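Local coordinates for glycosyl hydrolases family 31 family protein (Aspergillus niger, PDB 6DRU) that hydrolyses xyloglucan oligosaccharides, releasing alpha-xylose from their non-reducing terminal glucose, at residues Glu459-Arg470 against Arg478-Asp487; Phe621-Leu631 against Val664-Asn672. All blocks are in the same frame, centred on the assembly; numbering follows the deposited sequence.

Interaction 1: Glu459-Arg470 against Arg478-Asp487; sequences EGSACDHVSLSR and RFCSMIWSGD. With XYS (alpha-D-xylopyranose), chain N.
Neighbouring parallel strands of the family 31 TIM barrel, 467-469 and 481-484, meet here and carry their C-terminal ends into the xylose pocket. Ser467 O accepts from Met482 N (2.9 Å) and Ser469 N gives to Met482 O (2.9 Å), both nearly straight, while Trp484 N reaches Ser469 O at 3.2 Å. On the face shared by Ser467 and Ser481 the two hydroxyls are hydrogen-bonded, and Gln444 holds Ser481 OG from helix 439-455. Before the strands, the Cys463-Cys480 disulfide (chi3 -91°) links the two segments covalently through their side chains. At the pocket end the aliphatic part of Arg470 lies over the Trp484 indole in a CH-pi contact, CG 3.6 Å from the centroid of the six-membered ring, with Leu468 CD2 more loosely over the rim of the opposite face. Bent at chi3 (64°), Arg470 brings NH1 to xylose O2 at 3.2 Å, in the guanidinium plane, while NH2 pairs with Asp398. Asp487, the likely proton donor, accepts from xylose O1 through OD2 (3.0 Å). Xylose O2 also meets the edge of the indole, so Arg470 and Trp484 both approach it, and the salt bridge to Asp398 probably helps hold the guanidinium that bonds O2.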
loop_
_atom_site.group_PDB
_atom_site.type_symbol
_atom_site.label_atom_id
_atom_site.label_comp_id
_atom_site.label_asym_id
_atom_site.label_seq_id
_atom_site.Cartn_x
_atom_site.Cartn_y
_atom_site.Cartn_z
ATOM N N GLU A 459 25.260 -33.622 2.584
ATOM C CA GLU A 459 24.353 -33.279 3.669
ATOM C C GLU A 459 23.513 -34.496 4.037
ATOM O O GLU A 459 23.094 -35.268 3.170
ATOM C CB GLU A 459 23.464 -32.101 3.263
ATOM C CG GLU A 459 22.448 -31.685 4.315
ATOM C CD GLU A 459 21.553 -30.551 3.849
ATOM O OE1 GLU A 459 20.586 -30.820 3.105
ATOM O OE2 GLU A 459 21.823 -29.389 4.223
ATOM N N GLY A 460 23.273 -34.670 5.334
ATOM C CA GLY A 460 22.574 -35.823 5.846
ATOM C C GLY A 460 23.476 -36.932 6.351
ATOM O O GLY A 460 23.026 -37.760 7.154
ATOM N N SER A 461 24.729 -36.974 5.903
ATOM C CA SER A 461 25.682 -37.957 6.393
ATOM C C SER A 461 26.212 -37.528 7.760
ATOM O O SER A 461 25.801 -36.510 8.323
ATOM C CB SER A 461 26.819 -38.146 5.390
ATOM O OG SER A 461 27.625 -36.986 5.303
ATOM N N ALA A 462 27.138 -38.316 8.302
ATOM C CA ALA A 462 27.657 -38.050 9.638
ATOM C C ALA A 462 28.343 -36.690 9.694
ATOM O O ALA A 462 29.096 -36.315 8.791
ATOM C CB ALA A 462 28.633 -39.150 10.053
ATOM N N CYS A 463 28.071 -35.947 10.765
ATOM C CA CYS A 463 28.676 -34.637 10.960
ATOM C C CYS A 463 30.042 -34.772 11.615
ATOM O O CYS A 463 30.254 -35.628 12.478
ATOM C CB CYS A 463 27.786 -33.751 11.835
ATOM S SG CYS A 463 26.123 -33.428 11.212
ATOM N N ASP A 464 30.975 -33.922 11.192
ATOM C CA ASP A 464 32.236 -33.764 11.904
ATOM C C ASP A 464 32.190 -32.612 12.892
ATOM O O ASP A 464 32.897 -32.641 13.906
ATOM C CB ASP A 464 33.383 -33.535 10.916
ATOM C CG ASP A 464 33.862 -34.816 10.265
ATOM O OD1 ASP A 464 33.276 -35.885 10.544
ATOM O OD2 ASP A 464 34.822 -34.753 9.470
ATOM N N HIS A 465 31.369 -31.602 12.617
ATOM C CA HIS A 465 31.260 -30.422 13.458
ATOM C C HIS A 465 29.798 -30.001 13.521
ATOM O O HIS A 465 28.965 -30.447 12.727
ATOM C CB HIS A 465 32.142 -29.288 12.926
ATOM C CG HIS A 465 33.515 -29.735 12.531
ATOM N ND1 HIS A 465 34.527 -29.933 13.447
ATOM C CD2 HIS A 465 34.037 -30.044 11.320
ATOM C CE1 HIS A 465 35.617 -30.334 12.815
ATOM N NE2 HIS A 465 35.346 -30.409 11.524
ATOM N N VAL A 466 29.485 -29.131 14.481
ATOM C CA VAL A 466 28.125 -28.663 14.706
ATOM C C VAL A 466 28.109 -27.142 14.734
ATOM O O VAL A 466 29.146 -26.482 14.806
ATOM C CB VAL A 466 27.514 -29.221 16.008
ATOM C CG1 VAL A 466 27.621 -30.731 16.050
ATOM C CG2 VAL A 466 28.200 -28.599 17.213
ATOM N N SER A 467 26.898 -26.592 14.672
ATOM C CA SER A 467 26.663 -25.171 14.860
ATOM C C SER A 467 25.577 -24.990 15.911
ATOM O O SER A 467 24.696 -25.839 16.068
ATOM C CB SER A 467 26.254 -24.475 13.555
ATOM O OG SER A 467 24.936 -24.830 13.175
ATOM N N LEU A 468 25.655 -23.882 16.641
ATOM C CA LEU A 468 24.704 -23.566 17.700
ATOM C C LEU A 468 23.864 -22.382 17.239
ATOM O O LEU A 468 24.373 -21.262 17.116
ATOM C CB LEU A 468 25.430 -23.265 19.010
ATOM C CG LEU A 468 24.591 -22.908 20.238
ATOM C CD1 LEU A 468 23.612 -24.021 20.577
ATOM C CD2 LEU A 468 25.495 -22.622 21.422
ATOM N N SER A 469 22.583 -22.631 16.981
ATOM C CA SER A 469 21.671 -21.625 16.460
ATOM C C SER A 469 20.543 -21.370 17.450
ATOM O O SER A 469 20.142 -22.261 18.205
ATOM C CB SER A 469 21.089 -22.060 15.107
ATOM O OG SER A 469 19.988 -21.250 14.736
ATOM N N ARG A 470 20.029 -20.141 17.435
ATOM C CA ARG A 470 18.928 -19.737 18.299
ATOM C C ARG A 470 17.596 -19.669 17.566
ATOM O O ARG A 470 16.582 -19.324 18.179
ATOM C CB ARG A 470 19.229 -18.378 18.936
ATOM C CG ARG A 470 18.624 -18.181 20.315
ATOM C CD ARG A 470 18.996 -16.822 20.876
ATOM N NE ARG A 470 18.447 -15.731 20.080
ATOM C CZ ARG A 470 18.790 -14.457 20.228
ATOM N NH1 ARG A 470 19.688 -14.113 21.142
ATOM N NH2 ARG A 470 18.239 -13.527 19.460
ATOM N N ARG A 478 17.643 -30.845 9.313
ATOM C CA ARG A 478 18.511 -31.403 8.285
ATOM C C ARG A 478 19.956 -30.941 8.416
ATOM O O ARG A 478 20.821 -31.481 7.718
ATOM C CB ARG A 478 17.983 -31.028 6.900
ATOM C CG ARG A 478 18.235 -29.576 6.527
ATOM C CD ARG A 478 17.625 -29.229 5.180
ATOM N NE ARG A 478 16.168 -29.242 5.225
ATOM C CZ ARG A 478 15.386 -28.951 4.191
ATOM N NH1 ARG A 478 15.922 -28.624 3.022
ATOM N NH2 ARG A 478 14.067 -28.987 4.324
ATOM N N PHE A 479 20.239 -29.972 9.280
ATOM C CA PHE A 479 21.567 -29.388 9.397
ATOM C C PHE A 479 22.315 -29.961 10.594
ATOM O O PHE A 479 21.713 -30.409 11.573
ATOM C CB PHE A 479 21.483 -27.866 9.541
ATOM C CG PHE A 479 20.726 -27.185 8.437
ATOM C CD1 PHE A 479 21.198 -27.210 7.136
ATOM C CD2 PHE A 479 19.552 -26.501 8.706
ATOM C CE1 PHE A 479 20.506 -26.577 6.121
ATOM C CE2 PHE A 479 18.856 -25.865 7.695
ATOM C CZ PHE A 479 19.334 -25.903 6.400
ATOM N N CYS A 480 23.647 -29.938 10.506
ATOM C CA CYS A 480 24.496 -30.186 11.666
ATOM C C CYS A 480 24.370 -29.016 12.632
ATOM O O CYS A 480 25.348 -28.303 12.880
ATOM C CB CYS A 480 25.958 -30.375 11.250
ATOM S SG CYS A 480 26.292 -31.735 10.097
ATOM N N SER A 481 23.176 -28.806 13.181
ATOM C CA SER A 481 22.878 -27.598 13.934
ATOM C C SER A 481 21.924 -27.933 15.069
ATOM O O SER A 481 20.957 -28.674 14.878
ATOM C CB SER A 481 22.264 -26.525 13.026
ATOM O OG SER A 481 22.051 -25.316 13.733
ATOM N N MET A 482 22.202 -27.381 16.248
ATOM C CA MET A 482 21.373 -27.577 17.428
ATOM C C MET A 482 20.741 -26.254 17.841
ATOM O O MET A 482 21.369 -25.195 17.744
ATOM C CB MET A 482 22.187 -28.162 18.588
ATOM C CG MET A 482 23.303 -27.264 19.090
ATOM S SD MET A 482 24.226 -27.983 20.461
ATOM C CE MET A 482 25.412 -28.993 19.578
ATOM N N ILE A 483 19.493 -26.320 18.293
ATOM C CA ILE A 483 18.734 -25.145 18.704
ATOM C C ILE A 483 18.772 -25.058 20.223
ATOM O O ILE A 483 18.699 -26.082 20.914
ATOM C CB ILE A 483 17.280 -25.230 18.197
ATOM C CG1 ILE A 483 17.243 -25.426 16.679
ATOM C CG2 ILE A 483 16.501 -23.982 18.576
ATOM C CD1 ILE A 483 17.803 -24.272 15.896
ATOM N N TRP A 484 18.888 -23.841 20.751
ATOM C CA TRP A 484 18.804 -23.627 22.187
ATOM C C TRP A 484 17.772 -22.543 22.468
ATOM O O TRP A 484 17.499 -21.687 21.624
ATOM C CB TRP A 484 20.179 -23.286 22.802
ATOM C CG TRP A 484 20.479 -21.834 23.025
ATOM C CD1 TRP A 484 20.297 -21.133 24.182
ATOM C CD2 TRP A 484 21.065 -20.918 22.092
ATOM N NE1 TRP A 484 20.708 -19.834 24.021
ATOM C CE2 TRP A 484 21.185 -19.675 22.746
ATOM C CE3 TRP A 484 21.487 -21.023 20.763
ATOM C CZ2 TRP A 484 21.710 -18.547 22.120
ATOM C CZ3 TRP A 484 22.009 -19.902 20.143
ATOM C CH2 TRP A 484 22.111 -18.680 20.820
ATOM N N SER A 485 17.192 -22.598 23.667
ATOM C CA SER A 485 15.974 -21.860 23.980
ATOM C C SER A 485 16.181 -20.359 24.151
ATOM O O SER A 485 15.211 -19.663 24.469
ATOM C CB SER A 485 15.338 -22.436 25.245
ATOM O OG SER A 485 16.232 -22.367 26.341
ATOM N N GLY A 486 17.388 -19.838 23.961
ATOM C CA GLY A 486 17.582 -18.400 23.996
ATOM C C GLY A 486 17.752 -17.841 25.400
ATOM O O GLY A 486 18.046 -18.554 26.366
ATOM N N ASP A 487 17.551 -16.528 25.501
ATOM C CA ASP A 487 17.812 -15.795 26.736
ATOM C C ASP A 487 16.684 -16.019 27.736
ATOM O O ASP A 487 15.540 -15.615 27.497
ATOM C CB ASP A 487 17.977 -14.308 26.440
ATOM C CG ASP A 487 19.229 -14.012 25.644
ATOM O OD1 ASP A 487 20.024 -14.949 25.422
ATOM O OD2 ASP A 487 19.417 -12.845 25.241
HETATM C C1 XYS N . 22.737 -13.370 23.158
HETATM C C2 XYS N . 22.761 -14.871 23.332
HETATM C C3 XYS N . 23.626 -15.215 24.523
HETATM C C4 XYS N . 24.986 -14.571 24.367
HETATM C C5 XYS N . 24.813 -13.094 24.085
HETATM O O1 XYS N . 22.227 -12.772 24.327
HETATM O O2 XYS N . 21.451 -15.345 23.537
HETATM O O3 XYS N . 23.774 -16.613 24.614
HETATM O O4 XYS N . 25.721 -14.736 25.556
HETATM O O5 XYS N . 24.046 -12.911 22.915
HETATM O O HOH W 1 23.571 -32.371 7.352
HETATM O O HOH W 2 15.541 -19.893 20.942
#

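Interaction 2: Phe621-Leu631 against Val664-Asn672; sequences FEKTDPKISQL and VYLPQTGQN
With CG anti to the backbone N (chi1 -161°), Asp625 turns its carboxylate to the chain at Gln668, and Tyr665, its CG also anti to N (chi1 177°), sends its phenol toward the same group from the opposite direction. Asp625 OD2 accepts from Gln668 N at 2.8 Å, while OD1 takes Lys627 N at 2.9 Å in a capping bond at the turn into the following helix. One carboxylate thus serves both segments, although OD2 and the Tyr665 hydroxyl are modelled implausibly close, leaving their exact places doubtful. Lys627 NZ comes in at the edge of the tyrosine ring and makes a weak bond to Tyr665 OH (3.2 Å); it also donates to Gly689 O. Pro667 CB sits over one face of Phe621, 3.8 Å from the ring centroid and 25° off its normal, and is touched by Ile628 CD1 at 3.7 Å. Leu631 CD1 rests over a face of Tyr665, 4.2 Å from CE2, and the methyl CG2 of Thr624 packs on the backbone from Gln668 to Gly670. The contact joins residues 621-627 and helix 628-633 to the end of strand 661-666 and the loop that follows; the strand's antiparallel partner 690-695 touches Tyr665 through Val691.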
loop_
_atom_site.group_PDB
_atom_site.type_symbol
_atom_site.label_atom_id
_atom_site.label_comp_id
_atom_site.label_asym_id
_atom_site.label_seq_id
_atom_site.Cartn_x
_atom_site.Cartn_y
_atom_site.Cartn_z
ATOM N N PHE A 621 2.475 -43.244 25.620
ATOM C CA PHE A 621 1.488 -43.774 26.554
ATOM C C PHE A 621 0.083 -43.230 26.317
ATOM O O PHE A 621 -0.762 -43.324 27.213
ATOM C CB PHE A 621 1.907 -43.498 28.003
ATOM C CG PHE A 621 3.334 -43.863 28.311
ATOM C CD1 PHE A 621 3.722 -45.189 28.397
ATOM C CD2 PHE A 621 4.283 -42.878 28.535
ATOM C CE1 PHE A 621 5.033 -45.529 28.684
ATOM C CE2 PHE A 621 5.598 -43.212 28.826
ATOM C CZ PHE A 621 5.971 -44.540 28.899
ATOM N N GLU A 622 -0.198 -42.653 25.146
ATOM C CA GLU A 622 -1.583 -42.284 24.861
ATOM C C GLU A 622 -2.416 -43.515 24.537
ATOM O O GLU A 622 -3.557 -43.638 24.995
ATOM C CB GLU A 622 -1.665 -41.282 23.711
ATOM C CG GLU A 622 -3.037 -40.623 23.618
ATOM C CD GLU A 622 -3.292 -39.950 22.286
ATOM O OE1 GLU A 622 -3.489 -40.672 21.286
ATOM O OE2 GLU A 622 -3.306 -38.702 22.241
ATOM N N LYS A 623 -1.863 -44.433 23.738
ATOM C CA LYS A 623 -2.543 -45.697 23.477
ATOM C C LYS A 623 -2.803 -46.458 24.770
ATOM O O LYS A 623 -3.835 -47.124 24.912
ATOM C CB LYS A 623 -1.709 -46.555 22.527
ATOM C CG LYS A 623 -1.707 -46.102 21.079
ATOM C CD LYS A 623 -0.563 -46.761 20.318
ATOM C CE LYS A 623 -0.876 -46.911 18.837
ATOM N NZ LYS A 623 0.253 -47.547 18.102
ATOM N N THR A 624 -1.876 -46.376 25.724
ATOM C CA THR A 624 -1.976 -47.164 26.956
ATOM C C THR A 624 -2.751 -46.428 28.045
ATOM O O THR A 624 -3.891 -46.785 28.358
ATOM C CB THR A 624 -0.589 -47.537 27.468
ATOM O OG1 THR A 624 0.095 -48.306 26.475
ATOM C CG2 THR A 624 -0.750 -48.378 28.702
ATOM N N ASP A 625 -2.132 -45.420 28.643
ATOM C CA ASP A 625 -2.694 -44.748 29.807
ATOM C C ASP A 625 -3.877 -43.877 29.411
ATOM O O ASP A 625 -3.689 -42.886 28.692
ATOM C CB ASP A 625 -1.623 -43.903 30.493
ATOM C CG ASP A 625 -1.983 -43.555 31.920
ATOM O OD1 ASP A 625 -3.166 -43.245 32.176
ATOM O OD2 ASP A 625 -1.081 -43.583 32.785
ATOM N N PRO A 626 -5.099 -44.188 29.855
ATOM C CA PRO A 626 -6.250 -43.353 29.476
ATOM C C PRO A 626 -6.232 -41.979 30.114
ATOM O O PRO A 626 -6.835 -41.053 29.555
ATOM C CB PRO A 626 -7.459 -44.171 29.960
ATOM C CG PRO A 626 -6.920 -45.543 30.270
ATOM C CD PRO A 626 -5.503 -45.332 30.686
ATOM N N LYS A 627 -5.563 -41.809 31.255
ATOM C CA LYS A 627 -5.559 -40.515 31.925
ATOM C C LYS A 627 -4.617 -39.515 31.280
ATOM O O LYS A 627 -4.699 -38.328 31.606
ATOM C CB LYS A 627 -5.164 -40.666 33.398
ATOM C CG LYS A 627 -5.731 -41.898 34.063
ATOM C CD LYS A 627 -5.797 -41.713 35.570
ATOM C CE LYS A 627 -5.334 -42.956 36.313
ATOM N NZ LYS A 627 -3.871 -43.156 36.144
ATOM N N ILE A 628 -3.733 -39.955 30.381
ATOM C CA ILE A 628 -2.755 -39.038 29.809
ATOM C C ILE A 628 -3.414 -38.113 28.799
ATOM O O ILE A 628 -3.015 -36.950 28.660
ATOM C CB ILE A 628 -1.580 -39.826 29.198
ATOM C CG1 ILE A 628 -0.605 -40.244 30.301
ATOM C CG2 ILE A 628 -0.876 -39.033 28.099
ATOM C CD1 ILE A 628 0.748 -40.689 29.797
ATOM N N SER A 629 -4.441 -38.595 28.094
ATOM C CA SER A 629 -5.135 -37.752 27.126
ATOM C C SER A 629 -5.639 -36.462 27.764
ATOM O O SER A 629 -5.548 -35.388 27.160
ATOM C CB SER A 629 -6.293 -38.519 26.493
ATOM O OG SER A 629 -7.027 -37.689 25.608
ATOM N N GLN A 630 -6.171 -36.543 28.986
ATOM C CA GLN A 630 -6.686 -35.337 29.622
ATOM C C GLN A 630 -5.565 -34.532 30.269
ATOM O O GLN A 630 -5.637 -33.298 30.311
ATOM C CB GLN A 630 -7.769 -35.695 30.647
ATOM C CG GLN A 630 -8.414 -34.500 31.367
ATOM C CD GLN A 630 -7.707 -34.061 32.650
ATOM O OE1 GLN A 630 -6.582 -34.470 32.943
ATOM N NE2 GLN A 630 -8.373 -33.202 33.413
ATOM N N LEU A 631 -4.529 -35.205 30.777
ATOM C CA LEU A 631 -3.404 -34.496 31.375
ATOM C C LEU A 631 -2.658 -33.639 30.363
ATOM O O LEU A 631 -2.008 -32.663 30.752
ATOM C CB LEU A 631 -2.434 -35.488 32.020
ATOM C CG LEU A 631 -2.913 -36.210 33.279
ATOM C CD1 LEU A 631 -2.020 -37.406 33.580
ATOM C CD2 LEU A 631 -2.947 -35.251 34.455
ATOM N N VAL A 664 6.196 -37.604 41.038
ATOM C CA VAL A 664 6.354 -37.964 39.634
ATOM C C VAL A 664 5.206 -38.878 39.238
ATOM O O VAL A 664 4.910 -39.853 39.941
ATOM C CB VAL A 664 7.709 -38.646 39.377
ATOM C CG1 VAL A 664 7.823 -39.062 37.919
ATOM C CG2 VAL A 664 8.850 -37.724 39.773
ATOM N N TYR A 665 4.559 -38.569 38.118
ATOM C CA TYR A 665 3.521 -39.431 37.571
ATOM C C TYR A 665 4.159 -40.489 36.680
ATOM O O TYR A 665 4.749 -40.165 35.644
ATOM C CB TYR A 665 2.485 -38.634 36.780
ATOM C CG TYR A 665 1.451 -39.531 36.143
ATOM C CD1 TYR A 665 0.441 -40.100 36.906
ATOM C CD2 TYR A 665 1.493 -39.825 34.787
ATOM C CE1 TYR A 665 -0.500 -40.930 36.340
ATOM C CE2 TYR A 665 0.551 -40.654 34.209
ATOM C CZ TYR A 665 -0.443 -41.203 34.994
ATOM O OH TYR A 665 -1.387 -42.029 34.435
ATOM N N LEU A 666 4.040 -41.752 37.086
ATOM C CA LEU A 666 4.511 -42.862 36.270
ATOM C C LEU A 666 3.379 -43.302 35.355
ATOM O O LEU A 666 2.345 -43.776 35.852
ATOM C CB LEU A 666 4.967 -44.016 37.147
ATOM C CG LEU A 666 6.066 -43.653 38.141
ATOM C CD1 LEU A 666 6.224 -44.751 39.168
ATOM C CD2 LEU A 666 7.377 -43.395 37.417
ATOM N N PRO A 667 3.507 -43.156 34.039
ATOM C CA PRO A 667 2.412 -43.544 33.145
ATOM C C PRO A 667 2.218 -45.052 33.117
ATOM O O PRO A 667 3.097 -45.838 33.477
ATOM C CB PRO A 667 2.863 -43.017 31.775
ATOM C CG PRO A 667 3.974 -42.045 32.070
ATOM C CD PRO A 667 4.632 -42.557 33.306
ATOM N N GLN A 668 1.030 -45.448 32.671
ATOM C CA GLN A 668 0.713 -46.854 32.478
ATOM C C GLN A 668 1.380 -47.362 31.206
ATOM O O GLN A 668 1.454 -46.645 30.203
ATOM C CB GLN A 668 -0.802 -47.045 32.395
ATOM C CG GLN A 668 -1.250 -48.482 32.262
ATOM C CD GLN A 668 -1.541 -49.114 33.603
ATOM O OE1 GLN A 668 -0.672 -49.741 34.210
ATOM N NE2 GLN A 668 -2.773 -48.954 34.076
ATOM N N THR A 669 1.888 -48.595 31.255
ATOM C CA THR A 669 2.560 -49.201 30.114
ATOM C C THR A 669 1.761 -50.320 29.459
ATOM O O THR A 669 2.103 -50.728 28.343
ATOM C CB THR A 669 3.937 -49.744 30.518
ATOM O OG1 THR A 669 3.781 -50.741 31.540
ATOM C CG2 THR A 669 4.820 -48.619 31.033
ATOM N N GLY A 670 0.712 -50.821 30.109
ATOM C CA GLY A 670 -0.130 -51.856 29.539
ATOM C C GLY A 670 -0.058 -53.202 30.228
ATOM O O GLY A 670 -0.770 -54.125 29.813
ATOM N N GLN A 671 0.771 -53.354 31.260
ATOM C CA GLN A 671 0.864 -54.601 32.019
ATOM C C GLN A 671 0.679 -54.281 33.498
ATOM O O GLN A 671 1.594 -53.765 34.147
ATOM C CB GLN A 671 2.196 -55.308 31.772
ATOM C CG GLN A 671 2.479 -55.671 30.320
ATOM C CD GLN A 671 3.107 -54.533 29.537
ATOM O OE1 GLN A 671 3.045 -53.373 29.945
ATOM N NE2 GLN A 671 3.721 -54.861 28.406
ATOM N N ASN A 672 -0.510 -54.577 34.029
ATOM C CA ASN A 672 -0.822 -54.227 35.410
ATOM C C ASN A 672 -0.220 -55.205 36.404
ATOM O O ASN A 672 -0.149 -54.889 37.597
ATOM C CB ASN A 672 -2.337 -54.149 35.624
ATOM C CG ASN A 672 -2.971 -52.981 34.900
ATOM O OD1 ASN A 672 -2.280 -52.166 34.289
ATOM N ND2 ASN A 672 -4.293 -52.883 34.979
#

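Interaction 1 closes before interaction 2 opens along the chain, and the two do not touch: their centres are 33 Å apart and their nearest atoms about 21 Å. Interaction 1 is buried in the TIM-barrel domain, about 10 Å from the centre of the chain. There Trp484 approaches Asp395, the other probable active-site residue, to about 3 Å between side chains, and Asp285 and His557 also hydrogen-bond the xylose. Interaction 2 lies about 27 Å from that centre, in the family's C-terminal domain and away from the annotated sites. The first contact therefore contributes part of the xylose pocket, whereas the second joins a helix and a strand within a more peripheral region.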